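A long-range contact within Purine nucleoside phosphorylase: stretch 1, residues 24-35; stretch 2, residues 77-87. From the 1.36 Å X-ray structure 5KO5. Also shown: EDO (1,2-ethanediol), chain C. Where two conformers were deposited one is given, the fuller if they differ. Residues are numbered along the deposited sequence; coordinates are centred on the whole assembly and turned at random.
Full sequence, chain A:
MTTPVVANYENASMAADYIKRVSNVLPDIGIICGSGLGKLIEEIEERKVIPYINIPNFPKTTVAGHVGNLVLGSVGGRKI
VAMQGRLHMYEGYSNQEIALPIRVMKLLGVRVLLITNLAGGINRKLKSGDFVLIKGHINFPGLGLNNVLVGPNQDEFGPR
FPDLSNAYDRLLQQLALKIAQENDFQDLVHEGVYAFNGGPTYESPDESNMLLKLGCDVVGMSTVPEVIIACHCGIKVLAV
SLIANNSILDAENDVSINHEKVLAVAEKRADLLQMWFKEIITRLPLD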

ATOM      1  N   ASN A  24     -32.136  -6.384  24.199  1.00 37.45           N
ATOM      2  CA  ASN A  24     -33.414  -5.672  24.217  1.00 40.99           C
ATOM      3  C   ASN A  24     -33.257  -4.169  23.977  1.00 46.03           C
ATOM      4  O   ASN A  24     -34.138  -3.381  24.334  1.00 50.30           O
ATOM      5  CB  ASN A  24     -34.223  -5.953  25.490  1.00 55.75           C
ATOM      6  CG  ASN A  24     -35.702  -5.684  25.311  1.00 64.62           C
ATOM      7  OD1 ASN A  24     -36.264  -5.940  24.245  1.00 65.71           O
ATOM      8  ND2 ASN A  24     -36.340  -5.154  26.350  1.00 65.51           N
ATOM      9  N   VAL A  25     -32.146  -3.755  23.371  1.00 36.92           N
ATOM     10  CA  VAL A  25     -31.872  -2.357  23.056  1.00 36.53           C
ATOM     11  C   VAL A  25     -31.794  -2.216  21.543  1.00 32.12           C
ATOM     12  O   VAL A  25     -31.062  -2.962  20.884  1.00 33.56           O
ATOM     13  CB  VAL A  25     -30.560  -1.877  23.708  1.00 33.13           C
ATOM     14  CG1 VAL A  25     -30.164  -0.502  23.178  1.00 32.30           C
ATOM     15  CG2 VAL A  25     -30.692  -1.858  25.227  1.00 36.79           C
ATOM     16  N   LEU A  26     -32.542  -1.259  20.997  1.00 31.05           N
ATOM     17  CA  LEU A  26     -32.476  -0.942  19.574  1.00 29.99           C
ATOM     18  C   LEU A  26     -31.718   0.368  19.404  1.00 27.69           C
ATOM     19  O   LEU A  26     -32.305   1.449  19.555  1.00 29.31           O
ATOM     20  CB  LEU A  26     -33.882  -0.833  18.979  1.00 35.78           C
ATOM     21  CG  LEU A  26     -34.631  -2.168  18.889  1.00 46.78           C
ATOM     22  CD1 LEU A  26     -36.012  -1.982  18.283  1.00 51.14           C
ATOM     23  CD2 LEU A  26     -33.821  -3.179  18.085  1.00 47.80           C
ATOM     24  N   PRO A  27     -30.426   0.329  19.089  1.00 24.32           N
ATOM     25  CA  PRO A  27     -29.619   1.553  19.123  1.00 23.00           C
ATOM     26  C   PRO A  27     -29.799   2.387  17.865  1.00 25.81           C
ATOM     27  O   PRO A  27     -29.959   1.860  16.760  1.00 25.99           O
ATOM     28  CB  PRO A  27     -28.186   1.013  19.205  1.00 21.88           C
ATOM     29  CG  PRO A  27     -28.261  -0.286  18.440  1.00 22.19           C
ATOM     30  CD  PRO A  27     -29.634  -0.857  18.714  1.00 24.24           C
ATOM     31  N   ASP A  28     -29.756   3.709  18.046  1.00 22.71           N
ATOM     32  CA  ASP A  28     -29.763   4.661  16.942  1.00 23.08           C
ATOM     33  C   ASP A  28     -28.376   5.201  16.633  1.00 23.48           C
ATOM     34  O   ASP A  28     -28.153   5.726  15.533  1.00 20.83           O
ATOM     35  CB  ASP A  28     -30.675   5.855  17.273  1.00 27.22           C
ATOM     36  CG  ASP A  28     -32.134   5.461  17.444  1.00 34.95           C
ATOM     37  OD1 ASP A  28     -32.600   4.528  16.758  1.00 32.37           O
ATOM     38  OD2 ASP A  28     -32.818   6.099  18.269  1.00 39.27           O
ATOM     39  N   ILE A  29     -27.450   5.085  17.578  1.00 20.56           N
ATOM     40  CA  ILE A  29     -26.131   5.692  17.496  1.00 19.56           C
ATOM     41  C   ILE A  29     -25.102   4.635  17.859  1.00 19.99           C
ATOM     42  O   ILE A  29     -25.304   3.850  18.791  1.00 20.89           O
ATOM     43  CB  ILE A  29     -26.043   6.887  18.474  1.00 20.36           C
ATOM     44  CG1 ILE A  29     -27.029   7.974  18.055  1.00 21.47           C
ATOM     45  CG2 ILE A  29     -24.643   7.440  18.531  1.00 20.90           C
ATOM     46  CD1 ILE A  29     -27.483   8.853  19.209  1.00 28.20           C
ATOM     47  N   GLY A  30     -24.004   4.603  17.113  1.00 17.72           N
ATOM     48  CA  GLY A  30     -22.879   3.742  17.416  1.00 17.19           C
ATOM     49  C   GLY A  30     -21.696   4.585  17.845  1.00 16.81           C
ATOM     50  O   GLY A  30     -21.552   5.736  17.424  1.00 16.64           O
ATOM     51  N   ILE A  31     -20.855   4.026  18.713  1.00 16.94           N
ATOM     52  CA  ILE A  31     -19.653   4.733  19.153  1.00 16.79           C
ATOM     53  C   ILE A  31     -18.451   3.793  19.135  1.00 18.88           C
ATOM     54  O   ILE A  31     -18.540   2.620  19.515  1.00 17.06           O
ATOM     55  CB  ILE A  31     -19.807   5.480  20.503  1.00 22.16           C
ATOM     56  CG1 ILE A  31     -19.933   4.519  21.668  1.00 27.83           C
ATOM     57  CG2 ILE A  31     -21.020   6.413  20.505  1.00 21.39           C
ATOM     58  CD1 ILE A  31     -19.976   5.224  23.022  1.00 36.79           C
ATOM     59  N   ILE A  32     -17.319   4.320  18.684  1.00 16.03           N
ATOM     60  CA  ILE A  32     -16.042   3.620  18.715  1.00 16.08           C
ATOM     61  C   ILE A  32     -15.047   4.614  19.287  1.00 16.28           C
ATOM     62  O   ILE A  32     -14.935   5.739  18.789  1.00 17.84           O
ATOM     63  CB  ILE A  32     -15.619   3.152  17.309  1.00 15.48           C
ATOM     64  CG1 ILE A  32     -16.629   2.143  16.744  1.00 15.58           C
ATOM     65  CG2 ILE A  32     -14.219   2.565  17.324  1.00 20.18           C
ATOM     66  CD1 ILE A  32     -16.392   1.776  15.279  1.00 18.69           C
ATOM     67  N   CYS A  33     -14.368   4.234  20.359  1.00 21.22           N
ATOM     68  CA  CYS A  33     -13.592   5.180  21.147  1.00 19.75           C
ATOM     69  C   CYS A  33     -12.105   4.888  21.017  1.00 22.22           C
ATOM     70  O   CYS A  33     -11.688   3.725  20.934  1.00 23.91           O
ATOM     71  CB  CYS A  33     -13.996   5.113  22.619  1.00 23.10           C
ATOM     72  SG  CYS A  33     -15.746   5.441  22.892  1.00 29.95           S
ATOM     73  N   GLY A  34     -11.305   5.951  21.009  1.00 19.67           N
ATOM     74  CA  GLY A  34      -9.868   5.791  20.967  1.00 20.13           C
ATOM     75  C   GLY A  34      -9.311   5.265  22.279  1.00 21.21           C
ATOM     76  O   GLY A  34      -9.985   5.214  23.308  1.00 23.60           O
ATOM     77  N   SER A  35      -8.045   4.851  22.231  1.00 26.24           N
ATOM     78  CA  SER A  35      -7.402   4.280  23.407  0.54 31.25           C
ATOM     79  C   SER A  35      -7.341   5.311  24.525  1.00 26.26           C
ATOM     80  O   SER A  35      -6.946   6.461  24.303  1.00 24.94           O
ATOM     81  CB  SER A  35      -5.994   3.812  23.046  0.54 38.75           C
ATOM     82  OG  SER A  35      -5.289   4.830  22.354  0.54 37.73           O
ATOM     83  N   GLY A  77     -30.362  10.073  26.992  1.00 32.90           N
ATOM     84  CA  GLY A  77     -31.688   9.837  26.464  1.00 35.52           C
ATOM     85  C   GLY A  77     -31.739   9.136  25.125  1.00 31.67           C
ATOM     86  O   GLY A  77     -32.837   8.954  24.584  1.00 35.25           O
ATOM     87  N   ARG A  78     -30.597   8.737  24.569  1.00 29.47           N
ATOM     88  CA  ARG A  78     -30.556   8.058  23.284  1.00 27.96           C
ATOM     89  C   ARG A  78     -30.010   6.648  23.461  1.00 27.07           C
ATOM     90  O   ARG A  78     -29.178   6.391  24.335  1.00 30.45           O
ATOM     91  CB  ARG A  78     -29.683   8.825  22.286  1.00 26.95           C
ATOM     92  CG  ARG A  78     -30.082  10.286  22.101  1.00 30.16           C
ATOM     93  CD  ARG A  78     -31.506  10.432  21.561  1.00 33.14           C
ATOM     94  NE  ARG A  78     -31.747   9.586  20.391  1.00 38.72           N
ATOM     95  CZ  ARG A  78     -31.501   9.946  19.133  1.00 39.48           C
ATOM     96  NH1 ARG A  78     -30.995  11.143  18.861  1.00 32.85           N
ATOM     97  NH2 ARG A  78     -31.758   9.103  18.143  1.00 39.54           N
ATOM     98  N   LYS A  79     -30.479   5.733  22.617  1.00 26.31           N
ATOM     99  CA  LYS A  79     -30.045   4.345  22.670  1.00 25.55           C
ATOM    100  C   LYS A  79     -28.806   4.187  21.800  1.00 24.01           C
ATOM    101  O   LYS A  79     -28.795   4.613  20.641  1.00 23.32           O
ATOM    102  CB  LYS A  79     -31.165   3.429  22.181  1.00 25.69           C
ATOM    103  CG  LYS A  79     -32.425   3.532  23.030  1.00 30.50           C
ATOM    104  CD  LYS A  79     -33.597   2.793  22.407  1.00 35.89           C
ATOM    105  CE  LYS A  79     -34.871   2.999  23.221  1.00 46.26           C
ATOM    106  NZ  LYS A  79     -36.055   2.356  22.587  1.00 47.16           N
ATOM    107  N   ILE A  80     -27.748   3.613  22.372  1.00 23.66           N
ATOM    108  CA  ILE A  80     -26.467   3.538  21.687  1.00 22.46           C
ATOM    109  C   ILE A  80     -25.912   2.122  21.768  1.00 21.89           C
ATOM    110  O   ILE A  80     -26.325   1.306  22.594  1.00 22.56           O
ATOM    111  CB  ILE A  80     -25.439   4.564  22.225  1.00 24.50           C
ATOM    112  CG1 ILE A  80     -24.892   4.128  23.582  1.00 26.93           C
ATOM    113  CG2 ILE A  80     -26.044   5.967  22.311  1.00 24.46           C
ATOM    114  CD1 ILE A  80     -23.462   3.662  23.509  1.00 39.79           C
ATOM    115  N   VAL A  81     -24.962   1.842  20.877  1.00 20.80           N
ATOM    116  CA  VAL A  81     -24.167   0.619  20.912  1.00 20.62           C
ATOM    117  C   VAL A  81     -22.707   1.021  20.769  1.00 19.85           C
ATOM    118  O   VAL A  81     -22.362   1.808  19.883  1.00 20.70           O
ATOM    119  CB  VAL A  81     -24.584  -0.384  19.814  1.00 19.57           C
ATOM    120  CG1 VAL A  81     -24.607   0.270  18.430  1.00 19.79           C
ATOM    121  CG2 VAL A  81     -23.666  -1.595  19.818  1.00 24.32           C
ATOM    122  N   ALA A  82     -21.854   0.503  21.649  1.00 20.20           N
ATOM    123  CA  ALA A  82     -20.443   0.870  21.675  1.00 20.06           C
ATOM    124  C   ALA A  82     -19.572  -0.356  21.450  1.00 21.74           C
ATOM    125  O   ALA A  82     -19.876  -1.443  21.951  1.00 21.00           O
ATOM    126  CB  ALA A  82     -20.071   1.464  23.036  1.00 21.53           C
ATOM    127  N   MET A  83     -18.464  -0.173  20.731  1.00 19.13           N
ATOM    128  CA  MET A  83     -17.424  -1.196  20.670  1.00 19.02           C
ATOM    129  C   MET A  83     -16.410  -0.913  21.769  1.00 21.83           C
ATOM    130  O   MET A  83     -15.726   0.112  21.740  1.00 26.23           O
ATOM    131  CB  MET A  83     -16.745  -1.219  19.304  1.00 18.22           C
ATOM    132  CG  MET A  83     -17.679  -1.625  18.193  1.00 17.97           C
ATOM    133  SD  MET A  83     -16.857  -1.927  16.615  1.00 20.66           S
ATOM    134  CE  MET A  83     -16.025  -3.487  16.951  1.00 18.89           C
ATOM    135  N   GLN A  84     -16.322  -1.816  22.744  1.00 20.63           N
ATOM    136  CA  GLN A  84     -15.336  -1.717  23.812  1.00 21.69           C
ATOM    137  C   GLN A  84     -14.198  -2.665  23.447  1.00 22.19           C
ATOM    138  O   GLN A  84     -14.288  -3.875  23.662  1.00 22.97           O
ATOM    139  CB  GLN A  84     -15.966  -2.091  25.147  1.00 24.82           C
ATOM    140  CG  GLN A  84     -15.081  -1.799  26.329  1.00 26.77           C
ATOM    141  CD  GLN A  84     -15.758  -2.143  27.623  1.00 32.17           C
ATOM    142  OE1 GLN A  84     -16.266  -3.253  27.796  1.00 30.16           O
ATOM    143  NE2 GLN A  84     -15.786  -1.189  28.542  1.00 34.96           N
ATOM    144  N   GLY A  85     -13.128  -2.112  22.891  1.00 27.00           N
ATOM    145  CA  GLY A  85     -12.103  -2.948  22.303  1.00 27.22           C
ATOM    146  C   GLY A  85     -12.149  -2.846  20.793  1.00 25.86           C
ATOM    147  O   GLY A  85     -12.737  -3.681  20.101  1.00 31.02           O
ATOM    148  N   ARG A  86     -11.526  -1.795  20.286  1.00 24.34           N
ATOM    149  CA  ARG A  86     -11.534  -1.483  18.869  1.00 23.19           C
ATOM    150  C   ARG A  86     -10.671  -2.476  18.091  1.00 19.12           C
ATOM    151  O   ARG A  86      -9.655  -2.968  18.583  1.00 22.07           O
ATOM    152  CB  ARG A  86     -10.937  -0.092  18.718  1.00 28.76           C
ATOM    153  CG  ARG A  86     -11.002   0.491  17.368  1.00 27.73           C
ATOM    154  CD  ARG A  86     -10.475   1.885  17.474  1.00 32.95           C
ATOM    155  NE  ARG A  86     -10.865   2.681  16.329  1.00 26.68           N
ATOM    156  CZ  ARG A  86     -10.816   4.001  16.315  1.00 25.35           C
ATOM    157  NH1 ARG A  86     -10.390   4.653  17.392  1.00 26.30           N
ATOM    158  NH2 ARG A  86     -11.188   4.658  15.234  1.00 30.25           N
ATOM    159  N   LEU A  87     -11.080  -2.761  16.861  1.00 18.59           N
ATOM    160  CA  LEU A  87     -10.311  -3.628  15.978  1.00 16.24           C
ATOM    161  C   LEU A  87      -9.463  -2.751  15.067  1.00 15.34           C
ATOM    162  O   LEU A  87     -10.003  -1.958  14.289  1.00 16.58           O
ATOM    163  CB  LEU A  87     -11.244  -4.501  15.148  1.00 16.59           C
ATOM    164  CG  LEU A  87     -12.280  -5.288  15.948  1.00 25.05           C
ATOM    165  CD1 LEU A  87     -13.216  -5.994  14.982  1.00 28.08           C
ATOM    166  CD2 LEU A  87     -11.596  -6.274  16.863  1.00 26.50           C
TER
HETATM  167  C1  EDO C 302      -6.188   5.436  17.016  1.00 24.41           C
HETATM  168  O1  EDO C 302      -5.433   4.497  16.240  1.00 35.32           O
HETATM  169  C2  EDO C 302      -6.872   4.763  18.186  1.00 25.01           C
HETATM  170  O2  EDO C 302      -6.934   5.698  19.260  1.00 24.14           O
HETATM  171  O   HOH W   1     -34.638  -0.254  22.599  1.00 47.42           O
HETATM  172  O   HOH W   2     -32.588   6.627  20.801  1.00 31.96           O
HETATM  173  O   HOH W   3     -13.733   1.387  20.705  1.00 29.20           O

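Gly77 precedes the contact and touches nothing in stretch 1; it turns with a positive phi that glycine adopts easily. The strand begins at Arg78. Its chi1, chi2 and chi3 all lie near m, and the side chain brings NH2 to 3.2 Å from Asp28 OD2, a salt bridge with a nearly straight hydrogen bond. The carboxylate oxygen lies at the edge of the guanidinium, where the N-H groups point, while Ile29 CD1 covers one face, where no N-H points, so an apolar group blocks no donor. Water 2 reinforces the pair: it donates to Asp28 OD2 at 2.6 Å and accepts from Arg78 NE at 3.1 Å and Lys79 N at 2.9 Å.

Lys79 suits an exposed margin. Its extended aliphatic chain runs beside the backbone of stretch 1, with CD 3.4 Å from Leu26 O, and carries the charged end to water 1, which accepts from Lys79 NZ at 3.0 Å and Leu26 N at 2.8 Å. Its carbonyl opens the backbone ladder: Lys79 O accepts from Asp28 N at 2.9 Å and, weakly, from Ile29 N at 3.4 Å.

From here the strands run parallel, their axes 27° apart, and every second residue of each strand bonds across: Lys79, Val81 and Met83 here, Ile29 and Ile31 opposite. Val81 N donates to Ile29 O at 2.9 Å, Val81 O accepts from Ile31 N at 2.9 Å, and Met83 N donates to Ile31 O at 3.0 Å. Ile80 and Ala82, whose own N and O take no part in this ladder, share one face of the sheet with Ile29 and Ile31. Ile80 CG2 lies 3.9 Å from Ile29 CB, and Ile80 CD1 lies 3.9 Å from Ile31 CD1. Ala82 offers only a methyl, and its CB lies 3.4 Å from Ile31 CG1.

Val81 and Met83 point to the other face, where burial suits their apolar side chains. Val81 lies beside Gly30, which has no side chain, and its CG1 packs 3.7 Å from Pro27 CG. Met83 SD approaches Ile32 CD1 at 4.0 Å, although the end of its side chain leads away. Beyond the ladder, water 3 joins the two stretches, donating to Met83 O at 2.6 Å and accepting from Cys33 N at 2.9 Å.

Gln84 and Gly85 make no contact; the backbone angles of Gly85 themselves call for glycine. Arg86, long and extended, reaches back from beyond the strand. Ile32 CG2, 3.5 Å from Arg86 NE, covers one guanidinium face, and Gly34 CA approaches the edge, 3.8 Å from Arg86 NH1. The guanidinium nitrogens find hydrogen bonds elsewhere in the structure.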